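Local coordinates for malate dehydrogenase (Picrophilus torridus, PDB 4BGV) that catalyses the reversible, NAD-dependent oxidation of (S)-malate to oxaloacetate, a step of the tricarboxylic acid cycle, at the interface of chains A and B. Sequence-based numbering; all coordinates share one arbitrary frame. Chains: chain A/B, Malate dehydrogenase.

Contact 1: the interface of chains A and B. Residues chain A 225, 230-232; chain B 41-42, 45.
B:Asp45 reaches across the subunit boundary and lodges one carboxylate oxygen, OD2, among three donors of chain A. The phenol of A:Tyr225 donates from OH to OD2 at 2.8 Å, on the anti lone pair, which points away from the other oxygen. The backbone N of A:Phe231 takes the syn lone pair of the same OD2 at 2.9 Å, almost straight at the hydrogen (176°). A third bond runs from the backbone N of A:Tyr232 to OD2 over 3.0 Å, arriving from above the carboxylate plane, 47° out of it. Three bonds from distinct directions should fix the rotation of the carboxylate and help stabilise its negative charge. The B:Asp45 side chain reaches them with CG anti to its backbone N (chi1 -162°). Its OD2 also sits over one face of the A:Phe231 ring, toward the rim.

B:Lys42, one helical turn earlier, buries the most surface of the patch, 43 Å². Its side chain runs at about a right angle to that of A:Tyr225 and passes the rim of the ring, CD lying 3.7 Å from A:Tyr225 CE1. Bends at chi2 and chi4 carry NZ to water 1, which in turn contacts the A:Tyr232 phenol OH, each link being 2.9 Å. Helix 38-47 of chain B is thereby fastened to the end of helix 217-225 and the start of helix 232-246 of chain A, probably helping to hold the two subunits in register in the deposited tetramer.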
ATOM      1  N   TYR A 225      11.741  20.790 -18.122  1.00  9.88           N
ATOM      2  CA  TYR A 225      12.774  19.760 -18.311  1.00  9.64           C
ATOM      3  C   TYR A 225      13.821  20.142 -19.362  1.00 12.34           C
ATOM      4  O   TYR A 225      14.967  19.681 -19.301  1.00 13.70           O
ATOM      5  CB  TYR A 225      12.135  18.436 -18.743  1.00  9.22           C
ATOM      6  CG  TYR A 225      11.491  17.630 -17.633  1.00 12.21           C
ATOM      7  CD1 TYR A 225      11.678  17.966 -16.291  1.00  8.46           C
ATOM      8  CD2 TYR A 225      10.724  16.503 -17.930  1.00 10.49           C
ATOM      9  CE1 TYR A 225      11.095  17.207 -15.282  1.00 13.95           C
ATOM     10  CE2 TYR A 225      10.138  15.744 -16.927  1.00 10.05           C
ATOM     11  CZ  TYR A 225      10.335  16.105 -15.605  1.00 12.91           C
ATOM     12  OH  TYR A 225       9.772  15.357 -14.593  1.00 12.02           O
ATOM     13  N   ALA A 230       7.363  14.874 -19.967  1.00  8.92           N
ATOM     14  CA  ALA A 230       6.853  14.306 -18.711  1.00  9.56           C
ATOM     15  C   ALA A 230       6.957  12.782 -18.699  1.00 10.06           C
ATOM     16  O   ALA A 230       6.817  12.135 -19.746  1.00  8.79           O
ATOM     17  CB  ALA A 230       5.397  14.729 -18.499  1.00  8.95           C
ATOM     18  N   PHE A 231       7.185  12.208 -17.518  1.00  7.27           N
ATOM     19  CA  PHE A 231       7.202  10.759 -17.383  1.00  8.87           C
ATOM     20  C   PHE A 231       6.591  10.214 -16.086  1.00 10.68           C
ATOM     21  O   PHE A 231       6.029   9.130 -16.092  1.00  9.28           O
ATOM     22  CB  PHE A 231       8.602  10.161 -17.631  1.00  7.43           C
ATOM     23  CG  PHE A 231       9.677  10.724 -16.756  1.00  8.61           C
ATOM     24  CD1 PHE A 231      10.283  11.943 -17.071  1.00 10.36           C
ATOM     25  CD2 PHE A 231      10.118  10.019 -15.634  1.00 11.15           C
ATOM     26  CE1 PHE A 231      11.308  12.455 -16.271  1.00 12.95           C
ATOM     27  CE2 PHE A 231      11.140  10.526 -14.831  1.00 10.47           C
ATOM     28  CZ  PHE A 231      11.734  11.744 -15.142  1.00 13.80           C
ATOM     29  N   TYR A 232       6.690  10.954 -14.988  1.00  7.20           N
ATOM     30  CA  TYR A 232       6.108  10.467 -13.735  1.00  6.82           C
ATOM     31  C   TYR A 232       4.587  10.381 -13.776  1.00 11.13           C
ATOM     32  O   TYR A 232       4.009   9.324 -13.488  1.00  6.88           O
ATOM     33  CB  TYR A 232       6.548  11.316 -12.536  1.00  6.46           C
ATOM     34  CG  TYR A 232       7.994  11.097 -12.154  1.00  5.90           C
ATOM     35  CD1 TYR A 232       8.426   9.838 -11.705  1.00  6.64           C
ATOM     36  CD2 TYR A 232       8.928  12.129 -12.246  1.00  6.20           C
ATOM     37  CE1 TYR A 232       9.746   9.620 -11.346  1.00  7.62           C
ATOM     38  CE2 TYR A 232      10.268  11.921 -11.881  1.00  9.07           C
ATOM     39  CZ  TYR A 232      10.663  10.668 -11.440  1.00  9.23           C
ATOM     40  OH  TYR A 232      11.978  10.434 -11.099  1.00 11.35           O
TER
ATOM     41  N   GLY B  41      10.210  21.196 -12.418  1.00  9.00           N
ATOM     42  CA  GLY B  41       9.619  20.246 -13.350  1.00 11.97           C
ATOM     43  C   GLY B  41       9.436  18.860 -12.747  1.00 11.59           C
ATOM     44  O   GLY B  41       8.380  18.248 -12.900  1.00 10.37           O
ATOM     45  N   LYS B  42      10.470  18.355 -12.079  1.00 10.66           N
ATOM     46  CA  LYS B  42      10.368  17.053 -11.415  1.00  8.76           C
ATOM     47  C   LYS B  42       9.275  17.087 -10.340  1.00 10.88           C
ATOM     48  O   LYS B  42       8.469  16.161 -10.228  1.00  7.72           O
ATOM     49  CB  LYS B  42      11.706  16.635 -10.799  1.00  7.61           C
ATOM     50  CG  LYS B  42      12.843  16.409 -11.808  1.00  8.86           C
ATOM     51  CD  LYS B  42      12.646  15.155 -12.667  1.00 13.07           C
ATOM     52  CE  LYS B  42      13.816  14.952 -13.640  1.00 12.32           C
ATOM     53  NZ  LYS B  42      15.054  14.353 -13.013  1.00  7.97           N
ATOM     54  N   ASP B  45       5.790  17.091 -12.112  1.00  7.47           N
ATOM     55  CA  ASP B  45       5.517  15.823 -12.776  1.00  8.40           C
ATOM     56  C   ASP B  45       5.109  14.813 -11.705  1.00  6.89           C
ATOM     57  O   ASP B  45       4.126  14.087 -11.845  1.00  7.26           O
ATOM     58  CB  ASP B  45       6.778  15.370 -13.538  1.00  7.47           C
ATOM     59  CG  ASP B  45       6.508  14.309 -14.606  1.00  7.67           C
ATOM     60  OD1 ASP B  45       5.329  13.962 -14.887  1.00  8.03           O
ATOM     61  OD2 ASP B  45       7.513  13.837 -15.196  1.00  9.46           O
TER
HETATM   62  O   HOH W   1      14.135  11.661 -12.574  1.00 13.70           O

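Contact 2: the interface of chains A and B. Residues chain A 47-49, 51-52; chain B 155, 158-159.
B:Arg158 lies over A:Pro51 across a two-fold subunit interface of this LDH/MDH superfamily enzyme, where helix 150-165 of chain B packs on the short helix 50-53 of chain A. From the root, CB of B:Arg158 is 3.8 Å from A:Pro51 CG. CG leads onward to CD, which comes within 4.0 Å of A:Pro51 CB. A bend at chi3 (70°) turns the chain back over the proline, and B:Arg158 NE stands 3.6 Å from A:Pro51 CB. At CZ the guanidinium presents one face, with A:Pro51 CB 3.4 Å above the plane and over its centre. NH1 remains beside that carbon, while NH2 points to water 2, which lies in the guanidinium plane and also contacts A:Pro51 O. A leucine in place of B:Arg158 would probably leave A:Pro51 without this flat cover and its carbonyl without the water link to chain B.

Two threonine hydroxyls also border the proline ring: B:Thr155 OG1 lies near CB, CG and CD, and B:Thr159 OG1 near CG and CD. B:Thr155 OG1 donates to A:Glu48 O at 2.7 Å, in the carbonyl plane, and its CB packs against CD2 of the A:His52 imidazole. B:Thr159 OG1 donates within its own helix to B:Thr155 O at 2.8 Å, while its CG2 methyl faces A:Leu47 CG.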
ATOM      1  N   LEU A  47      14.612  -4.189 -10.563  1.00  6.68           N
ATOM      2  CA  LEU A  47      14.585  -5.444  -9.806  1.00  7.15           C
ATOM      3  C   LEU A  47      15.391  -5.354  -8.508  1.00  8.32           C
ATOM      4  O   LEU A  47      14.997  -5.906  -7.478  1.00  8.97           O
ATOM      5  CB  LEU A  47      15.129  -6.608 -10.641  1.00  7.55           C
ATOM      6  CG  LEU A  47      15.014  -7.978  -9.978  1.00 10.35           C
ATOM      7  CD1 LEU A  47      13.541  -8.354  -9.813  1.00 11.56           C
ATOM      8  CD2 LEU A  47      15.769  -9.026 -10.801  1.00 13.76           C
ATOM      9  N   GLU A  48      16.526  -4.666  -8.548  1.00  9.45           N
ATOM     10  CA  GLU A  48      17.380  -4.585  -7.364  1.00  7.77           C
ATOM     11  C   GLU A  48      16.748  -3.841  -6.178  1.00  7.87           C
ATOM     12  O   GLU A  48      17.267  -3.908  -5.072  1.00  9.38           O
ATOM     13  CB  GLU A  48      18.771  -4.015  -7.709  1.00  8.22           C
ATOM     14  CG  GLU A  48      19.605  -5.021  -8.493  1.00  8.72           C
ATOM     15  CD  GLU A  48      20.928  -4.488  -8.998  1.00 13.40           C
ATOM     16  OE1 GLU A  48      21.176  -3.262  -8.895  1.00 10.51           O
ATOM     17  OE2 GLU A  48      21.736  -5.327  -9.482  1.00 11.33           O
ATOM     18  N   GLY A  49      15.649  -3.135  -6.416  1.00  7.15           N
ATOM     19  CA  GLY A  49      14.930  -2.452  -5.356  1.00  8.47           C
ATOM     20  C   GLY A  49      13.862  -3.334  -4.725  1.00  8.19           C
ATOM     21  O   GLY A  49      13.278  -2.980  -3.706  1.00  7.23           O
ATOM     22  N   PRO A  51      13.949  -6.061  -2.812  1.00  7.80           N
ATOM     23  CA  PRO A  51      14.011  -6.382  -1.382  1.00  8.26           C
ATOM     24  C   PRO A  51      13.485  -5.264  -0.462  1.00 11.40           C
ATOM     25  O   PRO A  51      12.923  -5.574   0.594  1.00 10.33           O
ATOM     26  CB  PRO A  51      15.506  -6.644  -1.140  1.00 11.08           C
ATOM     27  CG  PRO A  51      16.004  -7.140  -2.486  1.00 10.11           C
ATOM     28  CD  PRO A  51      15.245  -6.305  -3.484  1.00 11.76           C
ATOM     29  N   HIS A  52      13.644  -4.004  -0.848  1.00  9.92           N
ATOM     30  CA  HIS A  52      13.129  -2.908  -0.023  1.00  7.87           C
ATOM     31  C   HIS A  52      11.641  -2.693  -0.275  1.00 10.87           C
ATOM     32  O   HIS A  52      10.877  -2.494   0.664  1.00 11.27           O
ATOM     33  CB  HIS A  52      13.863  -1.593  -0.304  1.00  7.81           C
ATOM     34  CG  HIS A  52      15.251  -1.537   0.244  1.00 13.19           C
ATOM     35  ND1 HIS A  52      15.536  -1.794   1.566  1.00 11.75           N
ATOM     36  CD2 HIS A  52      16.429  -1.200  -0.339  1.00  8.39           C
ATOM     37  CE1 HIS A  52      16.836  -1.648   1.769  1.00 13.53           C
ATOM     38  NE2 HIS A  52      17.396  -1.279   0.631  1.00  8.97           N
TER
ATOM     39  N   THR B 155      20.620  -4.378  -0.646  1.00  7.04           N
ATOM     40  CA  THR B 155      19.495  -4.691  -1.532  1.00  6.96           C
ATOM     41  C   THR B 155      19.967  -5.448  -2.783  1.00  7.24           C
ATOM     42  O   THR B 155      19.321  -6.395  -3.226  1.00  9.06           O
ATOM     43  CB  THR B 155      18.584  -3.462  -1.837  1.00  6.94           C
ATOM     44  OG1 THR B 155      17.315  -3.928  -2.338  1.00  7.73           O
ATOM     45  CG2 THR B 155      19.211  -2.508  -2.855  1.00  7.28           C
ATOM     46  N   ARG B 158      20.928  -9.030  -1.607  1.00  8.33           N
ATOM     47  CA  ARG B 158      19.693  -9.788  -1.405  1.00  6.89           C
ATOM     48  C   ARG B 158      19.037 -10.204  -2.716  1.00 11.12           C
ATOM     49  O   ARG B 158      18.541 -11.318  -2.832  1.00  9.84           O
ATOM     50  CB  ARG B 158      18.692  -8.983  -0.573  1.00  7.23           C
ATOM     51  CG  ARG B 158      19.095  -8.807   0.870  1.00  7.94           C
ATOM     52  CD  ARG B 158      18.195  -7.781   1.546  1.00 13.09           C
ATOM     53  NE  ARG B 158      16.833  -8.284   1.720  1.00 15.86           N
ATOM     54  CZ  ARG B 158      15.823  -7.539   2.162  1.00 17.56           C
ATOM     55  NH1 ARG B 158      16.037  -6.249   2.457  1.00  9.34           N
ATOM     56  NH2 ARG B 158      14.605  -8.076   2.301  1.00 17.35           N
ATOM     57  N   THR B 159      19.003  -9.292  -3.689  1.00 10.37           N
ATOM     58  CA  THR B 159      18.434  -9.593  -5.003  1.00  9.37           C
ATOM     59  C   THR B 159      19.119 -10.809  -5.645  1.00  8.29           C
ATOM     60  O   THR B 159      18.452 -11.734  -6.110  1.00  7.80           O
ATOM     61  CB  THR B 159      18.525  -8.362  -5.950  1.00  9.02           C
ATOM     62  OG1 THR B 159      17.805  -7.273  -5.370  1.00  8.64           O
ATOM     63  CG2 THR B 159      17.956  -8.673  -7.316  1.00 10.18           C
TER
HETATM   64  O   HOH W   2      12.362  -6.135   3.382  1.00 40.63           O

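Contact 3: the interface of chains A and B. Residues chain A 156, 160, 220-221, 233; chain B 41, 44-45, 48.
The B:Glu48 carboxylate meets the A:Arg156 side chain at a steep angle, the guanidinium and carboxylate planes being 67° apart. A salt bridge joins A:Arg156 NE to B:Glu48 OE1 at 3.0 Å. The acceptor lies almost in the guanidinium plane, whereas the N-H comes from above the carboxylate plane, so NE makes the direct bond, with a tilted approach unlike a flat, two-pronged clasp. Beyond NE, A:Arg156 NH2 holds water 3 at 2.9 Å. That water also contacts B:Glu48 OE1 and B:Asp45 OD1, tying both acids to the arginine. B:Asp45 OD1 accepts in addition from the backbone N of A:Ala233 at 2.9 Å, again from above its plane.

The extended B:Glu48 chain (chi2 172°) carries OE2 toward A:Phe160, whose ring is turned 72° from the carboxylate, with CZ 3.3 Å from that oxygen. Water 4 lies at the edge of this ring and bridges B:Glu48 OE2 to A:Glu220 OE1, 4.3 Å apart; if both acids are charged, the water would probably ease their repulsion, and the closeness may raise the pKa of one. On the apolar flank A:Ile221 crosses B:Leu44 at a slant, CD1 resting 3.8 Å from CD2. B:Glu48 buries 58 Å² here. A:Arg156 is the substrate-binding arginine expected in this family, so this site probably lets the neighbouring chain, through B:Glu48, help position an active-site side chain while packing the subunits together.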
ATOM      1  N   ARG A 156      -3.891  15.685 -14.526  1.00 10.46           N
ATOM      2  CA  ARG A 156      -3.382  17.063 -14.470  1.00  8.99           C
ATOM      3  C   ARG A 156      -4.497  18.025 -14.049  1.00 14.07           C
ATOM      4  O   ARG A 156      -4.325  18.831 -13.136  1.00  8.71           O
ATOM      5  CB  ARG A 156      -2.771  17.493 -15.815  1.00 10.07           C
ATOM      6  CG  ARG A 156      -1.505  16.705 -16.187  1.00  8.87           C
ATOM      7  CD  ARG A 156      -0.652  17.491 -17.189  1.00  9.43           C
ATOM      8  NE  ARG A 156       0.640  16.847 -17.438  1.00  9.73           N
ATOM      9  CZ  ARG A 156       0.991  16.285 -18.594  1.00 11.26           C
ATOM     10  NH1 ARG A 156       0.154  16.302 -19.632  1.00  9.80           N
ATOM     11  NH2 ARG A 156       2.188  15.709 -18.713  1.00 10.06           N
ATOM     12  N   PHE A 160      -4.663  20.525 -10.632  1.00 10.21           N
ATOM     13  CA  PHE A 160      -4.829  21.977 -10.681  1.00  9.47           C
ATOM     14  C   PHE A 160      -6.063  22.428  -9.889  1.00 12.22           C
ATOM     15  O   PHE A 160      -6.022  23.431  -9.145  1.00  9.75           O
ATOM     16  CB  PHE A 160      -4.924  22.468 -12.134  1.00 11.54           C
ATOM     17  CG  PHE A 160      -3.766  22.036 -13.018  1.00 10.61           C
ATOM     18  CD1 PHE A 160      -2.488  21.857 -12.497  1.00  9.96           C
ATOM     19  CD2 PHE A 160      -3.964  21.827 -14.380  1.00 11.12           C
ATOM     20  CE1 PHE A 160      -1.422  21.465 -13.323  1.00 10.67           C
ATOM     21  CE2 PHE A 160      -2.910  21.430 -15.213  1.00 10.12           C
ATOM     22  CZ  PHE A 160      -1.635  21.249 -14.681  1.00 10.18           C
ATOM     23  N   GLU A 220       4.019  22.387 -20.569  1.00  9.62           N
ATOM     24  CA  GLU A 220       4.483  23.005 -19.329  1.00 14.08           C
ATOM     25  C   GLU A 220       5.652  22.208 -18.768  1.00 11.30           C
ATOM     26  O   GLU A 220       6.655  22.785 -18.354  1.00 10.17           O
ATOM     27  CB  GLU A 220       3.354  23.091 -18.286  1.00 10.48           C
ATOM     28  CG  GLU A 220       3.787  23.686 -16.943  1.00 13.71           C
ATOM     29  CD  GLU A 220       2.650  23.779 -15.910  1.00 15.11           C
ATOM     30  OE1 GLU A 220       1.564  23.219 -16.163  1.00 15.71           O
ATOM     31  OE2 GLU A 220       2.847  24.421 -14.847  1.00 14.62           O
ATOM     32  N   ILE A 221       5.528  20.885 -18.760  1.00  9.13           N
ATOM     33  CA  ILE A 221       6.617  20.036 -18.269  1.00  8.57           C
ATOM     34  C   ILE A 221       7.832  20.086 -19.203  1.00 10.00           C
ATOM     35  O   ILE A 221       8.971  20.168 -18.749  1.00 10.07           O
ATOM     36  CB  ILE A 221       6.167  18.565 -18.072  1.00  8.43           C
ATOM     37  CG1 ILE A 221       4.986  18.496 -17.107  1.00 10.52           C
ATOM     38  CG2 ILE A 221       7.317  17.724 -17.523  1.00  9.24           C
ATOM     39  CD1 ILE A 221       5.310  19.004 -15.716  1.00 12.83           C
ATOM     40  N   ALA A 233       3.931  11.490 -14.097  1.00  5.66           N
ATOM     41  CA  ALA A 233       2.467  11.471 -14.179  1.00  8.01           C
ATOM     42  C   ALA A 233       1.956  10.564 -15.318  1.00  8.14           C
ATOM     43  O   ALA A 233       1.029   9.773 -15.104  1.00  9.37           O
ATOM     44  CB  ALA A 233       1.888  12.888 -14.271  1.00  7.58           C
TER
ATOM     45  N   GLY B  41      10.210  21.196 -12.418  1.00  9.00           N
ATOM     46  CA  GLY B  41       9.619  20.246 -13.350  1.00 11.97           C
ATOM     47  C   GLY B  41       9.436  18.860 -12.747  1.00 11.59           C
ATOM     48  O   GLY B  41       8.380  18.248 -12.900  1.00 10.37           O
ATOM     49  N   LEU B  44       6.604  18.984 -10.196  1.00 10.23           N
ATOM     50  CA  LEU B  44       5.269  19.076 -10.795  1.00 12.25           C
ATOM     51  C   LEU B  44       4.851  17.749 -11.432  1.00  8.58           C
ATOM     52  O   LEU B  44       3.696  17.339 -11.313  1.00  7.52           O
ATOM     53  CB  LEU B  44       5.178  20.240 -11.791  1.00 10.25           C
ATOM     54  CG  LEU B  44       3.798  20.517 -12.416  1.00  8.91           C
ATOM     55  CD1 LEU B  44       2.737  20.799 -11.337  1.00  8.91           C
ATOM     56  CD2 LEU B  44       3.837  21.663 -13.451  1.00  9.70           C
ATOM     57  N   ASP B  45       5.790  17.091 -12.112  1.00  7.47           N
ATOM     58  CA  ASP B  45       5.517  15.823 -12.776  1.00  8.40           C
ATOM     59  C   ASP B  45       5.109  14.813 -11.705  1.00  6.89           C
ATOM     60  O   ASP B  45       4.126  14.087 -11.845  1.00  7.26           O
ATOM     61  CB  ASP B  45       6.778  15.370 -13.538  1.00  7.47           C
ATOM     62  CG  ASP B  45       6.508  14.309 -14.606  1.00  7.67           C
ATOM     63  OD1 ASP B  45       5.329  13.962 -14.887  1.00  8.03           O
ATOM     64  OD2 ASP B  45       7.513  13.837 -15.196  1.00  9.46           O
ATOM     65  N   GLU B  48       1.657  15.797 -10.213  1.00  7.60           N
ATOM     66  CA  GLU B  48       0.540  15.563 -11.125  1.00  8.06           C
ATOM     67  C   GLU B  48       0.040  14.111 -11.135  1.00  9.30           C
ATOM     68  O   GLU B  48      -1.021  13.833 -11.666  1.00  7.68           O
ATOM     69  CB  GLU B  48       0.871  16.068 -12.541  1.00  9.96           C
ATOM     70  CG  GLU B  48       0.768  17.600 -12.633  1.00  8.41           C
ATOM     71  CD  GLU B  48       1.264  18.169 -13.951  1.00 10.45           C
ATOM     72  OE1 GLU B  48       1.829  17.415 -14.774  1.00 10.12           O
ATOM     73  OE2 GLU B  48       1.091  19.387 -14.160  1.00 11.24           O
TER
HETATM   74  O   HOH W   3       3.263  15.339 -16.068  1.00  9.86           O
HETATM   75  O   HOH W   4       1.635  20.458 -16.437  1.00 11.79           O

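Contacts 1 and 3 are neighbouring parts of one patch, their centres about 6 Å apart, and share B:Gly41 and B:Asp45 of helix 38-47. Contact 2 lies about 25 Å from contact 1 and 29 Å from contact 3. There the chains exchange roles: the end of helix 38-47 and the residues after it come from chain A, and helix 150-165 from chain B, as the two-fold symmetry requires. The centres of contacts 1 and 3 are about 14 and 12 Å from the catalytic A:His180, so the docking of helix 38-47, and in contact 3 the link of B:Glu48 to A:Arg156, may couple subunit association to active-site geometry.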